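Serine proteinase inhibitor 1 (Myxoma virus, PDB 6BJ5) inhibits serine proteases as a poxviral serpin that is important for the virulence of myxoma virus. Local coordinates at the interface of chains A and B. Coordinates in Å, arbitrary orientation; residue numbers count along the deposited sequence, not the author numbering. Chains: chain A, Serine proteinase inhibitor 1; chain B, Serine proteinase inhibitor 1.

Contact 1: the interface of chains A and B. Residues chain A 214-216, 251; chain B 12, 16-17.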
loop_
_atom_site.group_PDB
_atom_site.type_symbol
_atom_site.label_atom_id
_atom_site.label_comp_id
_atom_site.label_asym_id
_atom_site.label_seq_id
_atom_site.Cartn_x
_atom_site.Cartn_y
_atom_site.Cartn_z
ATOM N N LEU A 214 -0.217 -14.844 4.261
ATOM C CA LEU A 214 1.211 -15.086 4.200
ATOM C C LEU A 214 1.435 -16.125 3.103
ATOM O O LEU A 214 0.825 -17.202 3.120
ATOM C CB LEU A 214 1.721 -15.534 5.565
ATOM C CG LEU A 214 3.154 -16.066 5.712
ATOM C CD1 LEU A 214 4.177 -14.949 5.553
ATOM C CD2 LEU A 214 3.332 -16.751 7.043
ATOM N N VAL A 215 2.259 -15.765 2.132
ATOM C CA VAL A 215 2.542 -16.524 0.924
ATOM C C VAL A 215 4.006 -16.937 0.978
ATOM O O VAL A 215 4.889 -16.070 0.915
ATOM C CB VAL A 215 2.257 -15.673 -0.328
ATOM C CG1 VAL A 215 2.509 -16.457 -1.633
ATOM C CG2 VAL A 215 0.825 -15.122 -0.288
ATOM N N VAL A 216 4.279 -18.235 1.081
ATOM C CA VAL A 216 5.655 -18.726 1.191
ATOM C C VAL A 216 5.960 -19.555 -0.051
ATOM O O VAL A 216 5.503 -20.705 -0.148
ATOM C CB VAL A 216 5.878 -19.552 2.467
ATOM C CG1 VAL A 216 7.332 -20.026 2.503
ATOM C CG2 VAL A 216 5.499 -18.780 3.743
ATOM N N PHE A 251 9.136 -8.203 11.476
ATOM C CA PHE A 251 9.731 -7.335 10.473
ATOM C C PHE A 251 9.187 -5.920 10.575
ATOM O O PHE A 251 8.043 -5.681 10.991
ATOM C CB PHE A 251 9.551 -7.887 9.056
ATOM C CG PHE A 251 8.126 -8.042 8.618
ATOM C CD1 PHE A 251 7.441 -6.978 8.034
ATOM C CD2 PHE A 251 7.475 -9.263 8.755
ATOM C CE1 PHE A 251 6.115 -7.133 7.599
ATOM C CE2 PHE A 251 6.159 -9.420 8.329
ATOM C CZ PHE A 251 5.478 -8.338 7.751
ATOM N N ALA B 12 8.468 -19.280 7.218
ATOM C CA ALA B 12 8.826 -18.153 6.367
ATOM C C ALA B 12 10.286 -17.787 6.617
ATOM O O ALA B 12 10.620 -16.707 7.103
ATOM C CB ALA B 12 7.900 -16.974 6.643
ATOM N N PHE B 16 9.356 -14.152 1.048
ATOM C CA PHE B 16 7.930 -14.427 1.069
ATOM C C PHE B 16 7.155 -13.146 0.790
ATOM O O PHE B 16 7.725 -12.065 0.632
ATOM C CB PHE B 16 7.514 -15.060 2.395
ATOM C CG PHE B 16 7.700 -14.165 3.587
ATOM C CD1 PHE B 16 6.687 -13.313 3.994
ATOM C CD2 PHE B 16 8.876 -14.206 4.326
ATOM C CE1 PHE B 16 6.843 -12.516 5.114
ATOM C CE2 PHE B 16 9.039 -13.401 5.437
ATOM C CZ PHE B 16 8.018 -12.551 5.837
ATOM N N MET B 17 5.841 -13.298 0.667
ATOM C CA MET B 17 4.940 -12.199 0.360
ATOM C C MET B 17 3.840 -12.140 1.411
ATOM O O MET B 17 3.366 -13.180 1.882
ATOM C CB MET B 17 4.327 -12.365 -1.049
ATOM C CG MET B 17 3.267 -11.326 -1.373
ATOM S SD MET B 17 2.553 -11.474 -3.018
ATOM C CE MET B 17 3.827 -10.740 -4.020
#

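Contact 2: the interface of chains A and B. Residues chain A 187, 202, 211, 213, 236; chain B 21, 23, 26.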
loop_
_atom_site.group_PDB
_atom_site.type_symbol
_atom_site.label_atom_id
_atom_site.label_comp_id
_atom_site.label_asym_id
_atom_site.label_seq_id
_atom_site.Cartn_x
_atom_site.Cartn_y
_atom_site.Cartn_z
ATOM N N LYS A 187 -6.613 -21.095 8.139
ATOM C CA LYS A 187 -6.805 -21.574 6.773
ATOM C C LYS A 187 -5.459 -21.605 6.046
ATOM O O LYS A 187 -4.644 -20.688 6.193
ATOM C CB LYS A 187 -7.832 -20.692 6.038
ATOM C CG LYS A 187 -9.225 -20.697 6.703
ATOM C CD LYS A 187 -10.284 -19.896 5.947
ATOM C CE LYS A 187 -11.381 -19.401 6.897
ATOM N NZ LYS A 187 -12.309 -18.441 6.243
ATOM N N GLU A 202 -3.746 -17.723 6.312
ATOM C CA GLU A 202 -4.480 -16.538 6.734
ATOM C C GLU A 202 -4.317 -16.333 8.229
ATOM O O GLU A 202 -4.822 -17.114 9.037
ATOM C CB GLU A 202 -5.961 -16.634 6.354
ATOM C CG GLU A 202 -6.659 -15.326 6.643
ATOM C CD GLU A 202 -8.034 -15.212 6.065
ATOM O OE1 GLU A 202 -8.187 -15.405 4.838
ATOM O OE2 GLU A 202 -8.947 -14.842 6.821
ATOM N N ALA A 211 -7.086 -9.208 7.763
ATOM C CA ALA A 211 -6.274 -10.394 7.998
ATOM C C ALA A 211 -5.028 -10.337 7.131
ATOM O O ALA A 211 -4.998 -9.657 6.102
ATOM C CB ALA A 211 -7.074 -11.667 7.704
ATOM N N LEU A 213 -2.590 -12.484 4.719
ATOM C CA LEU A 213 -2.279 -13.647 3.919
ATOM C C LEU A 213 -0.770 -13.716 3.844
ATOM O O LEU A 213 -0.121 -12.742 3.444
ATOM C CB LEU A 213 -2.897 -13.531 2.524
ATOM C CG LEU A 213 -4.427 -13.400 2.503
ATOM C CD1 LEU A 213 -4.906 -13.235 1.090
ATOM C CD2 LEU A 213 -5.101 -14.605 3.169
ATOM N N ILE A 236 -8.436 -17.518 -1.412
ATOM C CA ILE A 236 -9.371 -17.511 -0.292
ATOM C C ILE A 236 -10.350 -18.673 -0.388
ATOM O O ILE A 236 -10.765 -19.229 0.640
ATOM C CB ILE A 236 -10.085 -16.156 -0.193
ATOM C CG1 ILE A 236 -9.071 -15.084 0.224
ATOM C CG2 ILE A 236 -11.258 -16.248 0.804
ATOM C CD1 ILE A 236 -9.575 -13.670 0.155
ATOM N N TYR B 21 -5.509 -7.527 3.873
ATOM C CA TYR B 21 -6.725 -7.301 3.104
ATOM C C TYR B 21 -7.930 -7.192 4.034
ATOM O O TYR B 21 -7.906 -7.654 5.181
ATOM C CB TYR B 21 -6.932 -8.410 2.051
ATOM C CG TYR B 21 -7.607 -9.673 2.534
ATOM C CD1 TYR B 21 -8.938 -9.924 2.228
ATOM C CD2 TYR B 21 -6.908 -10.636 3.247
ATOM C CE1 TYR B 21 -9.571 -11.086 2.647
ATOM C CE2 TYR B 21 -7.527 -11.801 3.678
ATOM C CZ TYR B 21 -8.867 -12.022 3.375
ATOM O OH TYR B 21 -9.510 -13.173 3.797
ATOM N N LYS B 23 -11.603 -8.274 4.843
ATOM C CA LYS B 23 -12.358 -9.483 4.500
ATOM C C LYS B 23 -13.735 -9.184 3.911
ATOM O O LYS B 23 -14.033 -9.702 2.817
ATOM C CB LYS B 23 -12.449 -10.418 5.718
ATOM C CG LYS B 23 -11.167 -11.189 6.064
ATOM C CD LYS B 23 -11.283 -11.947 7.397
ATOM C CE LYS B 23 -12.268 -13.119 7.337
ATOM N NZ LYS B 23 -11.888 -14.206 6.385
ATOM N N THR B 26 -13.034 -7.811 0.309
ATOM C CA THR B 26 -11.855 -8.374 -0.369
ATOM C C THR B 26 -10.998 -7.285 -1.030
ATOM O O THR B 26 -10.708 -7.310 -2.231
ATOM C CB THR B 26 -12.281 -9.440 -1.379
ATOM O OG1 THR B 26 -13.242 -10.301 -0.758
ATOM C CG2 THR B 26 -11.085 -10.301 -1.781
#

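Contact 3: the interface of chains A and B. Residues chain A 173-175; chain B 36-40.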
loop_
_atom_site.group_PDB
_atom_site.type_symbol
_atom_site.label_atom_id
_atom_site.label_comp_id
_atom_site.label_asym_id
_atom_site.label_seq_id
_atom_site.Cartn_x
_atom_site.Cartn_y
_atom_site.Cartn_z
ATOM N N VAL A 173 23.086 -15.782 0.380
ATOM C CA VAL A 173 23.282 -15.021 1.611
ATOM C C VAL A 173 22.329 -15.542 2.679
ATOM O O VAL A 173 21.195 -15.940 2.392
ATOM C CB VAL A 173 23.077 -13.520 1.341
ATOM C CG1 VAL A 173 23.291 -12.677 2.610
ATOM C CG2 VAL A 173 24.003 -13.078 0.211
ATOM N N THR A 174 22.791 -15.543 3.932
ATOM C CA THR A 174 21.984 -15.977 5.063
ATOM C C THR A 174 21.961 -14.889 6.123
ATOM O O THR A 174 22.958 -14.188 6.331
ATOM C CB THR A 174 22.507 -17.308 5.620
ATOM O OG1 THR A 174 22.469 -18.285 4.568
ATOM C CG2 THR A 174 21.617 -17.824 6.764
ATOM N N TYR A 175 20.805 -14.709 6.760
ATOM C CA TYR A 175 20.636 -13.631 7.722
ATOM C C TYR A 175 20.162 -14.220 9.031
ATOM O O TYR A 175 19.658 -15.342 9.081
ATOM C CB TYR A 175 19.619 -12.570 7.252
ATOM C CG TYR A 175 20.000 -11.902 5.959
ATOM C CD1 TYR A 175 20.637 -10.662 5.946
ATOM C CD2 TYR A 175 19.718 -12.508 4.742
ATOM C CE1 TYR A 175 20.981 -10.054 4.748
ATOM C CE2 TYR A 175 20.062 -11.904 3.541
ATOM C CZ TYR A 175 20.689 -10.687 3.548
ATOM O OH TYR A 175 21.014 -10.100 2.346
ATOM N N LYS B 36 15.021 -10.344 2.719
ATOM C CA LYS B 36 16.303 -10.218 3.400
ATOM C C LYS B 36 16.090 -9.802 4.840
ATOM O O LYS B 36 15.032 -9.277 5.210
ATOM C CB LYS B 36 17.212 -9.189 2.721
ATOM C CG LYS B 36 16.665 -7.779 2.821
ATOM C CD LYS B 36 17.581 -6.701 2.237
ATOM C CE LYS B 36 18.887 -6.634 3.022
ATOM N NZ LYS B 36 19.922 -5.796 2.357
ATOM N N GLY B 37 17.114 -10.073 5.649
ATOM C CA GLY B 37 17.229 -9.552 6.995
ATOM C C GLY B 37 18.195 -8.388 7.064
ATOM O O GLY B 37 18.558 -7.784 6.050
ATOM N N GLU B 38 18.636 -8.078 8.281
ATOM C CA GLU B 38 19.636 -7.034 8.485
ATOM C C GLU B 38 21.022 -7.596 8.775
ATOM O O GLU B 38 22.000 -7.197 8.136
ATOM C CB GLU B 38 19.195 -6.096 9.615
ATOM C CG GLU B 38 17.881 -5.408 9.308
ATOM C CD GLU B 38 17.903 -4.692 7.953
ATOM O OE1 GLU B 38 18.839 -3.885 7.717
ATOM O OE2 GLU B 38 16.995 -4.952 7.119
ATOM N N LYS B 39 21.123 -8.542 9.702
ATOM C CA LYS B 39 22.406 -9.066 10.162
ATOM C C LYS B 39 22.791 -10.280 9.315
ATOM O O LYS B 39 22.154 -11.337 9.417
ATOM C CB LYS B 39 22.308 -9.422 11.644
ATOM C CG LYS B 39 21.920 -8.233 12.529
ATOM C CD LYS B 39 21.784 -8.622 14.004
ATOM C CE LYS B 39 20.367 -9.073 14.360
ATOM N NZ LYS B 39 19.430 -7.938 14.547
ATOM N N VAL B 40 23.845 -10.141 8.491
ATOM C CA VAL B 40 24.310 -11.273 7.683
ATOM C C VAL B 40 25.014 -12.299 8.574
ATOM O O VAL B 40 25.682 -11.953 9.556
ATOM C CB VAL B 40 25.231 -10.794 6.547
ATOM C CG1 VAL B 40 25.611 -11.961 5.613
ATOM C CG2 VAL B 40 24.554 -9.682 5.773
#

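Contact 1: the interface of chains A and B
The amide N of A:Val215 donates to the carbonyl O of B:Met17 at 2.8 Å. A return bond runs from B:Met17 N to A:Val215 O at 2.9 Å. Both polar backbone atoms of each residue are thus used in one closed antiparallel bridge, the standard way in which a strand from one piece of a protein completes a sheet in another. Beside it, B:Phe16 and A:Leu214 put their side chains on the same side of the sheet. The A:Leu214 CD1 methyl lies over the rim on one face of the B:Phe16 ring, 3.4 Å from B:Phe16 CD1; B:Ala12 CB is on the same face, 3.7 Å above the ring plane and also off-centre. B:Phe16 has its CG between the backbone N and the carbonyl carbon (chi1 64°), which sends the ring towards A:Phe251, whose CE2 comes to 4.4 Å of B:Phe16 CZ. B:Ala12 also meets A:Val216 CG2 loosely through its methyl. On the opposite side of the sheet, CB of A:Val215 faces CB of B:Met17 at 4.0 Å. The pairing joins strand 210-217 of chain A to strand 16-22 of chain B, with strand 251-258 of chain A beyond the phenylalanine.

Contact 2: the interface of chains A and B
B:Tyr21 and A:Glu202 meet where the serpin fold is completed by its C-terminal piece: the phenol OH of B:Tyr21 donates to carboxylate OE1 of A:Glu202 at 2.8 Å. OE1 lies in the plane of the tyrosine ring, at its edge, yet the hydroxyl reaches it from 46° out of the carboxylate plane, the two planes being 78° apart. The other oxygen, A:Glu202 OE2, takes B:Lys23 NZ at 3.0 Å through its syn lone pair, a salt bridge as well as a hydrogen bond. One carboxylate is therefore held at both oxygens by chain B, which should limit its rotation. Apolar groups line the rim of the tyrosine ring. A:Ile236 CD1, from helix 229-238, approaches from the opposite direction and sits 3.6 Å from B:Tyr21 CE1; A:Leu213 CG lies 3.7 Å from B:Tyr21 CE2 on that same side, whereas the methyl of A:Ala211 is, more distantly, on the other. What positions the ring is first the backbone: B:Tyr21 and A:Ala211 exchange N-H to O bonds, each of 3.1 Å between N and O, in an antiparallel bridge. A:Glu202 comes from the separate strand 198-204, its CG anti to the backbone N (chi1 -173°) and its chain extended towards chain B. B:Lys23 instead bends at its last two torsions, bringing its ammonium back to the acid. A:Lys187 NZ comes to 4.3 Å of B:Lys23 NZ, and the nearby carboxylate may offset these like charges.

Contact 3: the interface of chains A and B
A:Tyr175 turns one face of its ring to the backbone of B:Gly37, while B:Val40 approaches the rim from the opposite side. The amide N of B:Gly37 is 3.4 Å above the A:Tyr175 ring plane, displaced towards the rim near A:Tyr175 CG. At the phenol end of the same face, B:Lys36 crosses at a slant and touches with its aliphatic part, CB standing 3.9 Å from A:Tyr175 CZ. B:Val40 uses one branch, CG2, which comes at the CE1 rim and is 3.7 Å from A:Tyr175 CE1. Its other branch, CG1, anti to the backbone N (chi1 -174°), turns to A:Val173 and meets CG1 of that residue at 3.9 Å. The single valine thus reaches two residues of chain A by its two methyls. A:Tyr175 holds CG anti to its own carbonyl carbon (chi1 -60°), with chi2 at -98° setting the ring broadside to the glycine, where no side chain of that residue intervenes. The backbones follow suit: A:Tyr175 and B:Val40 form an antiparallel bridge between strands 173-185 and 39-41. This packing probably helps keep the C-terminal segment of chain B on the serpin body.

Contacts 1 and 2 lie along one strand pair, 210-217 of chain A with 16-22 of chain B, their C-alpha centres about 13 Å apart. Their bridges share one antiparallel register, contact 2 lying four residues earlier in chain A and four later in chain B. Contact 3 uses different elements, strand 173-185 of chain A and 39-41 of chain B; its C-alpha centre is about 15 Å from contact 1 and 28 Å from contact 2. Chain B is thus secured at separate points along its length. Because both chains derive from one serpin polypeptide, the interface is best read as the interior of a cleaved fold, rather than as an oligomer contact.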